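Local coordinates for Tat (Twin-arginine translocation) pathway signal sequence containing protein (PDB 5IMU), which is of unknown function, a mycobacterial protein named for a Tat signal sequence, represented here by a fragment with an alpha/beta part and a helical bundle, at residues E182-A194 with A206-R218. Sequence-based numbering, arbitrary orientation.
Sequences ELTAVGDWMLLAA and ANYHLAWYAVTTR
Met-190 plugs helix 183-194 into helix 206-216, a knob in the hole formed by His-209, Trp-212, Tyr-213 and Thr-216. With CG anti to its carbonyl carbon (chi1 -68°) and the chain extended beyond, the thioether runs straight across and meets Thr-216 tip to tip, Met-190 CE lying 3.2 Å from Thr-216 OG1. That hydroxyl donates to Trp-212 O, which also accepts Thr-216 N from the opposite face of its carbonyl plane.

Packing is tight beside the knob. Gly-187, without a side chain, lets the Tyr-213 ring come edge-on to the backbone, Tyr-213 CD1 standing 3.2 Å from Gly-187 O. Leu-191 covers one face of this ring, its CG 3.6 Å from the centroid in a CH-pi contact, while Thr-217 CG2 lies over the other. Toward the C-terminal end of 182-194, Ala-193 CB sits 3.6 Å from the centroid of the His-209 ring, only 7° off its normal. The opposite face carries Tyr-208, and His-209 ND1 is hydrogen-bonded to Trp-54 NE1. Ala-194 and Ala-206 bring the backbones closest, with CA atoms 4.0 Å apart.

The Leu-183 end is looser and partly exposed: Leu-183 CD1 gets no nearer than 4.1 Å to Thr-216 O. No hydrogen bond links the segments.

The nearly antiparallel pair (156°) is a helical hairpin within the DUF5631 region. Helix 157-177 packs on Val-186 and Leu-192, helix 124-133 covers Leu-210 and Tyr-213, and Trp-54, from the loop between strands 44-48 and 65-67, meets Met-190, His-209 and Trp-212.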
loop_
_atom_site.group_PDB
_atom_site.type_symbol
_atom_site.label_atom_id
_atom_site.label_comp_id
_atom_site.label_asym_id
_atom_site.label_seq_id
_atom_site.Cartn_x
_atom_site.Cartn_y
_atom_site.Cartn_z
ATOM N N GLU A 182 -1.447 8.470 13.446
ATOM C CA GLU A 182 -2.901 8.466 13.529
ATOM C C GLU A 182 -3.475 7.880 12.246
ATOM O O GLU A 182 -3.118 8.316 11.146
ATOM C CB GLU A 182 -3.439 9.882 13.748
ATOM C CG GLU A 182 -3.030 10.519 15.068
ATOM C CD GLU A 182 -3.778 9.946 16.256
ATOM O OE1 GLU A 182 -4.799 9.257 16.043
ATOM O OE2 GLU A 182 -3.348 10.185 17.404
ATOM N N LEU A 183 -4.355 6.884 12.389
ATOM C CA LEU A 183 -5.046 6.343 11.223
ATOM C C LEU A 183 -5.863 7.406 10.506
ATOM O O LEU A 183 -6.166 7.244 9.319
ATOM C CB LEU A 183 -5.964 5.189 11.627
ATOM C CG LEU A 183 -5.344 3.843 11.998
ATOM C CD1 LEU A 183 -6.431 2.788 11.996
ATOM C CD2 LEU A 183 -4.218 3.461 11.050
ATOM N N THR A 184 -6.240 8.474 11.211
ATOM C CA THR A 184 -6.869 9.624 10.574
ATOM C C THR A 184 -6.016 10.150 9.425
ATOM O O THR A 184 -6.507 10.341 8.306
ATOM C CB THR A 184 -7.110 10.719 11.615
ATOM O OG1 THR A 184 -8.325 10.449 12.327
ATOM C CG2 THR A 184 -7.187 12.092 10.955
ATOM N N ALA A 185 -4.727 10.385 9.686
ATOM C CA ALA A 185 -3.841 10.887 8.641
ATOM C C ALA A 185 -3.611 9.849 7.551
ATOM O O ALA A 185 -3.437 10.210 6.381
ATOM C CB ALA A 185 -2.510 11.331 9.246
ATOM N N VAL A 186 -3.607 8.564 7.909
ATOM C CA VAL A 186 -3.468 7.517 6.901
ATOM C C VAL A 186 -4.671 7.518 5.965
ATOM O O VAL A 186 -4.527 7.374 4.745
ATOM C CB VAL A 186 -3.276 6.146 7.578
ATOM C CG1 VAL A 186 -3.304 5.034 6.545
ATOM C CG2 VAL A 186 -1.970 6.118 8.357
ATOM N N GLY A 187 -5.873 7.686 6.520
ATOM C CA GLY A 187 -7.059 7.762 5.683
ATOM C C GLY A 187 -6.993 8.903 4.686
ATOM O O GLY A 187 -7.359 8.741 3.520
ATOM N N ASP A 188 -6.520 10.070 5.129
ATOM C CA ASP A 188 -6.327 11.192 4.213
ATOM C C ASP A 188 -5.347 10.830 3.102
ATOM O O ASP A 188 -5.579 11.136 1.927
ATOM C CB ASP A 188 -5.832 12.415 4.985
ATOM C CG ASP A 188 -6.912 13.038 5.850
ATOM O OD1 ASP A 188 -8.001 12.438 5.978
ATOM O OD2 ASP A 188 -6.670 14.129 6.410
ATOM N N TRP A 189 -4.233 10.190 3.467
ATOM C CA TRP A 189 -3.269 9.699 2.486
ATOM C C TRP A 189 -3.945 8.808 1.448
ATOM O O TRP A 189 -3.696 8.934 0.244
ATOM C CB TRP A 189 -2.157 8.946 3.224
ATOM C CG TRP A 189 -0.930 8.599 2.431
ATOM C CD1 TRP A 189 -0.694 8.846 1.108
ATOM C CD2 TRP A 189 0.235 7.930 2.929
ATOM N NE1 TRP A 189 0.549 8.372 0.755
ATOM C CE2 TRP A 189 1.138 7.805 1.855
ATOM C CE3 TRP A 189 0.600 7.425 4.181
ATOM C CZ2 TRP A 189 2.384 7.194 1.997
ATOM C CZ3 TRP A 189 1.836 6.822 4.319
ATOM C CH2 TRP A 189 2.713 6.713 3.233
ATOM N N MET A 190 -4.829 7.914 1.904
ATOM C CA MET A 190 -5.504 6.997 0.990
ATOM C C MET A 190 -6.442 7.736 0.040
ATOM O O MET A 190 -6.471 7.445 -1.162
ATOM C CB MET A 190 -6.277 5.943 1.784
ATOM C CG MET A 190 -5.403 4.959 2.547
ATOM S SD MET A 190 -6.352 3.982 3.729
ATOM C CE MET A 190 -5.117 2.805 4.268
ATOM N N LEU A 191 -7.225 8.687 0.561
ATOM C CA LEU A 191 -8.154 9.425 -0.291
ATOM C C LEU A 191 -7.414 10.260 -1.329
ATOM O O LEU A 191 -7.821 10.314 -2.496
ATOM C CB LEU A 191 -9.058 10.319 0.557
ATOM C CG LEU A 191 -10.400 9.752 1.028
ATOM C CD1 LEU A 191 -11.204 10.831 1.743
ATOM C CD2 LEU A 191 -11.193 9.165 -0.131
ATOM N N LEU A 192 -6.332 10.927 -0.924
ATOM C CA LEU A 192 -5.544 11.690 -1.885
ATOM C C LEU A 192 -4.923 10.776 -2.936
ATOM O O LEU A 192 -4.846 11.139 -4.117
ATOM C CB LEU A 192 -4.461 12.488 -1.160
ATOM C CG LEU A 192 -4.936 13.516 -0.130
ATOM C CD1 LEU A 192 -3.758 14.076 0.655
ATOM C CD2 LEU A 192 -5.719 14.637 -0.799
ATOM N N ALA A 193 -4.478 9.585 -2.524
ATOM C CA ALA A 193 -3.896 8.637 -3.468
ATOM C C ALA A 193 -4.930 8.173 -4.487
ATOM O O ALA A 193 -4.604 7.957 -5.660
ATOM C CB ALA A 193 -3.307 7.441 -2.721
ATOM N N ALA A 194 -6.183 8.011 -4.054
ATOM C CA ALA A 194 -7.236 7.617 -4.982
ATOM C C ALA A 194 -7.486 8.701 -6.023
ATOM O O ALA A 194 -7.687 8.403 -7.205
ATOM C CB ALA A 194 -8.521 7.299 -4.215
ATOM N N ALA A 206 -7.239 3.703 -8.104
ATOM C CA ALA A 206 -8.184 4.505 -7.336
ATOM C C ALA A 206 -9.150 3.615 -6.567
ATOM O O ALA A 206 -9.484 3.896 -5.411
ATOM C CB ALA A 206 -8.948 5.451 -8.266
ATOM N N ASN A 207 -9.595 2.527 -7.196
ATOM C CA ASN A 207 -10.448 1.559 -6.518
ATOM C C ASN A 207 -9.731 0.939 -5.323
ATOM O O ASN A 207 -10.299 0.830 -4.230
ATOM C CB ASN A 207 -10.890 0.484 -7.513
ATOM C CG ASN A 207 -11.956 -0.428 -6.950
ATOM O OD1 ASN A 207 -13.107 -0.027 -6.782
ATOM N ND2 ASN A 207 -11.582 -1.672 -6.663
ATOM N N TYR A 208 -8.473 0.532 -5.516
ATOM C CA TYR A 208 -7.689 -0.064 -4.436
ATOM C C TYR A 208 -7.614 0.863 -3.229
ATOM O O TYR A 208 -7.854 0.444 -2.091
ATOM C CB TYR A 208 -6.286 -0.405 -4.953
ATOM C CG TYR A 208 -5.273 -0.813 -3.900
ATOM C CD1 TYR A 208 -5.117 -2.147 -3.534
ATOM C CD2 TYR A 208 -4.451 0.131 -3.297
ATOM C CE1 TYR A 208 -4.181 -2.523 -2.581
ATOM C CE2 TYR A 208 -3.516 -0.235 -2.343
ATOM C CZ TYR A 208 -3.385 -1.565 -1.989
ATOM O OH TYR A 208 -2.455 -1.935 -1.043
ATOM N N HIS A 209 -7.288 2.135 -3.460
ATOM C CA HIS A 209 -7.123 3.060 -2.344
ATOM C C HIS A 209 -8.464 3.405 -1.704
ATOM O O HIS A 209 -8.548 3.570 -0.482
ATOM C CB HIS A 209 -6.402 4.322 -2.813
ATOM C CG HIS A 209 -4.962 4.097 -3.151
ATOM N ND1 HIS A 209 -4.046 3.635 -2.231
ATOM C CD2 HIS A 209 -4.281 4.268 -4.309
ATOM C CE1 HIS A 209 -2.861 3.531 -2.807
ATOM N NE2 HIS A 209 -2.977 3.909 -4.068
ATOM N N LEU A 210 -9.521 3.516 -2.510
ATOM C CA LEU A 210 -10.839 3.816 -1.957
ATOM C C LEU A 210 -11.353 2.666 -1.099
ATOM O O LEU A 210 -11.949 2.894 -0.039
ATOM C CB LEU A 210 -11.827 4.118 -3.084
ATOM C CG LEU A 210 -12.833 5.259 -2.903
ATOM C CD1 LEU A 210 -14.172 4.894 -3.533
ATOM C CD2 LEU A 210 -13.008 5.659 -1.443
ATOM N N ALA A 211 -11.147 1.425 -1.545
ATOM C CA ALA A 211 -11.573 0.275 -0.753
ATOM C C ALA A 211 -10.846 0.230 0.584
ATOM O O ALA A 211 -11.460 -0.029 1.626
ATOM C CB ALA A 211 -11.340 -1.019 -1.535
ATOM N N TRP A 212 -9.539 0.492 0.576
ATOM C CA TRP A 212 -8.787 0.491 1.824
ATOM C C TRP A 212 -9.165 1.668 2.714
ATOM O O TRP A 212 -9.083 1.563 3.943
ATOM C CB TRP A 212 -7.289 0.494 1.534
ATOM C CG TRP A 212 -6.741 -0.887 1.363
ATOM C CD1 TRP A 212 -6.438 -1.514 0.189
ATOM C CD2 TRP A 212 -6.453 -1.822 2.407
ATOM N NE1 TRP A 212 -5.968 -2.784 0.442
ATOM C CE2 TRP A 212 -5.969 -2.996 1.797
ATOM C CE3 TRP A 212 -6.552 -1.778 3.801
ATOM C CZ2 TRP A 212 -5.584 -4.116 2.533
ATOM C CZ3 TRP A 212 -6.170 -2.891 4.531
ATOM C CH2 TRP A 212 -5.692 -4.044 3.897
ATOM N N TYR A 213 -9.575 2.791 2.121
ATOM C CA TYR A 213 -10.040 3.914 2.930
ATOM C C TYR A 213 -11.254 3.521 3.765
ATOM O O TYR A 213 -11.370 3.921 4.930
ATOM C CB TYR A 213 -10.371 5.114 2.041
ATOM C CG TYR A 213 -10.947 6.285 2.811
ATOM C CD1 TYR A 213 -10.115 7.178 3.470
ATOM C CD2 TYR A 213 -12.320 6.489 2.886
ATOM C CE1 TYR A 213 -10.633 8.246 4.182
ATOM C CE2 TYR A 213 -12.848 7.553 3.597
ATOM C CZ TYR A 213 -12.000 8.428 4.241
ATOM O OH TYR A 213 -12.522 9.487 4.945
ATOM N N ALA A 214 -12.163 2.731 3.187
ATOM C CA ALA A 214 -13.403 2.387 3.878
ATOM C C ALA A 214 -13.138 1.538 5.116
ATOM O O ALA A 214 -13.724 1.779 6.178
ATOM C CB ALA A 214 -14.351 1.659 2.925
ATOM N N VAL A 215 -12.269 0.532 5.000
ATOM C CA VAL A 215 -11.972 -0.308 6.155
ATOM C C VAL A 215 -11.070 0.404 7.153
ATOM O O VAL A 215 -11.109 0.086 8.348
ATOM C CB VAL A 215 -11.334 -1.644 5.732
ATOM C CG1 VAL A 215 -12.287 -2.426 4.841
ATOM C CG2 VAL A 215 -9.997 -1.414 5.034
ATOM N N THR A 216 -10.275 1.374 6.698
ATOM C CA THR A 216 -9.394 2.091 7.613
ATOM C C THR A 216 -10.178 3.053 8.498
ATOM O O THR A 216 -9.832 3.247 9.670
ATOM C CB THR A 216 -8.320 2.838 6.824
ATOM O OG1 THR A 216 -7.641 1.919 5.961
ATOM C CG2 THR A 216 -7.305 3.470 7.765
ATOM N N THR A 217 -11.238 3.657 7.963
ATOM C CA THR A 217 -12.013 4.663 8.675
ATOM C C THR A 217 -13.290 4.102 9.288
ATOM O O THR A 217 -14.123 4.875 9.771
ATOM C CB THR A 217 -12.361 5.821 7.738
ATOM O OG1 THR A 217 -13.194 5.343 6.673
ATOM C CG2 THR A 217 -11.096 6.432 7.154
ATOM N N ARG A 218 -13.464 2.785 9.276
ATOM C CA ARG A 218 -14.679 2.190 9.815
ATOM C C ARG A 218 -14.772 2.394 11.321
ATOM O O ARG A 218 -13.773 2.333 12.039
ATOM C CB ARG A 218 -14.740 0.694 9.485
ATOM C CG ARG A 218 -15.699 0.408 8.339
ATOM C CD ARG A 218 -15.862 -1.064 7.999
ATOM N NE ARG A 218 -17.176 -1.285 7.374
ATOM C CZ ARG A 218 -18.289 -1.617 8.022
ATOM N NH1 ARG A 218 -18.271 -1.817 9.337
ATOM N NH2 ARG A 218 -19.412 -1.771 7.344
#